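Local coordinates for protein Blo t 1 allergen (Blomia tropicalis, PDB 5JT8) that is a mite allergen of the papain family, probably made as a cysteine protease zymogen whose propeptide inhibits the enzyme until removed, at residues A123-R129 against E147-I152. Numbering follows the deposited sequence.
With NO3 (nitrate ion), chain I.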
# COMPACT_ATOMS: atom_id res chain seq x y z
N ALA A 123 -11.76 2.42 -15.64
CA ALA A 123 -12.11 1.07 -15.28
C ALA A 123 -12.82 1.11 -13.95
O ALA A 123 -12.66 2.07 -13.18
CB ALA A 123 -10.85 0.18 -15.21
N ARG A 124 -13.62 0.09 -13.68
CA ARG A 124 -14.27 0.01 -12.39
C ARG A 124 -13.29 -0.75 -11.52
O ARG A 124 -13.20 -1.96 -11.63
CB ARG A 124 -15.63 -0.70 -12.47
CG ARG A 124 -16.80 0.19 -12.07
CD ARG A 124 -18.12 -0.59 -11.89
NE ARG A 124 -18.20 -1.76 -12.76
CZ ARG A 124 -18.39 -3.00 -12.32
NH1 ARG A 124 -18.53 -3.23 -11.02
NH2 ARG A 124 -18.45 -4.02 -13.18
N LEU A 125 -12.52 -0.03 -10.72
CA LEU A 125 -11.56 -0.68 -9.83
C LEU A 125 -12.32 -1.22 -8.65
O LEU A 125 -13.46 -0.81 -8.40
CB LEU A 125 -10.47 0.29 -9.39
CG LEU A 125 -9.64 0.76 -10.58
CD1 LEU A 125 -8.51 1.66 -10.10
CD2 LEU A 125 -9.12 -0.44 -11.37
N THR A 126 -11.71 -2.15 -7.92
CA THR A 126 -12.42 -2.77 -6.82
C THR A 126 -12.41 -1.84 -5.61
O THR A 126 -11.62 -0.89 -5.54
CB THR A 126 -11.82 -4.14 -6.45
OG1 THR A 126 -10.46 -3.98 -6.04
CG2 THR A 126 -11.90 -5.10 -7.65
N ARG A 127 -13.30 -2.11 -4.67
CA ARG A 127 -13.45 -1.26 -3.50
C ARG A 127 -12.22 -1.24 -2.62
O ARG A 127 -11.43 -2.18 -2.62
CB ARG A 127 -14.67 -1.70 -2.68
CG ARG A 127 -16.00 -1.48 -3.39
CD ARG A 127 -17.17 -1.59 -2.42
NE ARG A 127 -18.12 -0.48 -2.56
CZ ARG A 127 -17.91 0.76 -2.12
NH1 ARG A 127 -16.77 1.08 -1.51
NH2 ARG A 127 -18.84 1.69 -2.29
N ILE A 128 -12.07 -0.16 -1.87
CA ILE A 128 -10.92 0.03 -1.00
C ILE A 128 -10.94 -1.00 0.13
O ILE A 128 -11.98 -1.24 0.74
CB ILE A 128 -10.91 1.48 -0.44
CG1 ILE A 128 -10.47 2.46 -1.55
CG2 ILE A 128 -10.03 1.60 0.78
CD1 ILE A 128 -8.99 2.39 -1.88
N ARG A 129 -9.79 -1.61 0.40
CA ARG A 129 -9.68 -2.63 1.44
C ARG A 129 -9.05 -2.07 2.70
O ARG A 129 -8.53 -0.95 2.70
CB ARG A 129 -8.85 -3.82 0.95
CG ARG A 129 -9.13 -4.26 -0.49
CD ARG A 129 -10.60 -4.65 -0.72
NE ARG A 129 -10.78 -5.33 -2.01
CZ ARG A 129 -11.96 -5.60 -2.56
NH1 ARG A 129 -13.08 -5.25 -1.95
NH2 ARG A 129 -12.02 -6.23 -3.73
N GLU A 147 -6.43 -7.52 -9.18
CA GLU A 147 -7.85 -7.25 -9.33
C GLU A 147 -8.09 -6.15 -10.38
O GLU A 147 -8.99 -6.27 -11.20
CB GLU A 147 -8.47 -6.88 -7.97
CG GLU A 147 -8.44 -8.03 -6.95
CD GLU A 147 -8.99 -7.64 -5.57
OE1 GLU A 147 -9.40 -6.47 -5.38
OE2 GLU A 147 -9.01 -8.51 -4.68
N SER A 148 -7.26 -5.11 -10.38
CA SER A 148 -7.35 -4.04 -11.38
C SER A 148 -7.23 -4.58 -12.80
O SER A 148 -7.99 -4.20 -13.69
CB SER A 148 -6.25 -2.99 -11.16
OG SER A 148 -6.43 -2.37 -9.91
N LEU A 149 -6.25 -5.44 -13.00
CA LEU A 149 -6.02 -6.02 -14.32
C LEU A 149 -7.21 -6.85 -14.78
O LEU A 149 -7.55 -6.81 -15.96
CB LEU A 149 -4.74 -6.86 -14.32
CG LEU A 149 -3.47 -6.03 -14.13
CD1 LEU A 149 -2.20 -6.91 -14.15
CD2 LEU A 149 -3.37 -4.95 -15.20
N TYR A 150 -7.85 -7.61 -13.88
CA TYR A 150 -9.03 -8.39 -14.28
C TYR A 150 -10.17 -7.47 -14.66
O TYR A 150 -10.95 -7.78 -15.56
CB TYR A 150 -9.47 -9.37 -13.17
CG TYR A 150 -8.67 -10.65 -13.23
CD1 TYR A 150 -9.10 -11.72 -14.02
CD2 TYR A 150 -7.48 -10.78 -12.56
CE1 TYR A 150 -8.35 -12.88 -14.12
CE2 TYR A 150 -6.72 -11.94 -12.64
CZ TYR A 150 -7.16 -12.99 -13.42
OH TYR A 150 -6.41 -14.14 -13.51
N SER A 151 -10.26 -6.33 -14.00
CA SER A 151 -11.32 -5.37 -14.35
C SER A 151 -10.97 -4.74 -15.70
O SER A 151 -11.79 -4.70 -16.62
CB SER A 151 -11.46 -4.30 -13.26
OG SER A 151 -12.55 -3.44 -13.54
N ILE A 152 -9.73 -4.29 -15.83
CA ILE A 152 -9.28 -3.62 -17.04
C ILE A 152 -9.36 -4.53 -18.29
O ILE A 152 -9.91 -4.13 -19.32
CB ILE A 152 -7.86 -3.10 -16.86
CG1 ILE A 152 -7.83 -2.01 -15.78
CG2 ILE A 152 -7.33 -2.55 -18.16
CD1 ILE A 152 -6.43 -1.60 -15.34
N NO3 I . -14.92 -5.77 -5.06
O1 NO3 I . -15.26 -4.60 -5.42
O2 NO3 I . -14.62 -6.64 -5.93
O3 NO3 I . -14.90 -6.07 -3.83
O HOH W 1 -13.77 -1.78 -16.01
O HOH W 2 -9.34 -2.90 -8.41
O HOH W 3 -8.06 -4.79 -3.83
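E147 OE1 gathers two donors from the 123-129 loop, a compact example of one carboxylate oxygen pinning an extended chain to a helix. T126 OG1 donates to E147 OE1 at 2.8 Å, meeting it almost along the C-O direction, with the hydroxyl turned in between its own backbone N and carbonyl carbon (chi1 61°). R129 closes a salt bridge from above the carboxylate, NH2 to E147 OE1 at 3.1 Å, the guanidinium and carboxylate planes standing nearly perpendicular. Water 3 donates a third hydrogen bond to OE1, and E147 OE2 is engaged by L160 N. Further along the helix, S151 OG donates to R124 O at a short 2.5 Å, from above the carbonyl plane. Helix 139-154 corresponds to the long helix that in papain relatives carries the catalytic cysteine at its start, and these bonds fasten to it the loop leading in from helix 119-122. L125 CD2 rests against S148 CB and OG, the hydroxyl being hydrogen-bonded to G144 O one turn back, while A123 CB meets I152 CG1 at 3.8 Å. R300 fixes the loop from the second shell, binding the carbonyl oxygens of T126 and R127. A nitrate, probably from crystallisation, accepts from R129 NH1 through O3 (2.7 Å) and from R127 N through O1.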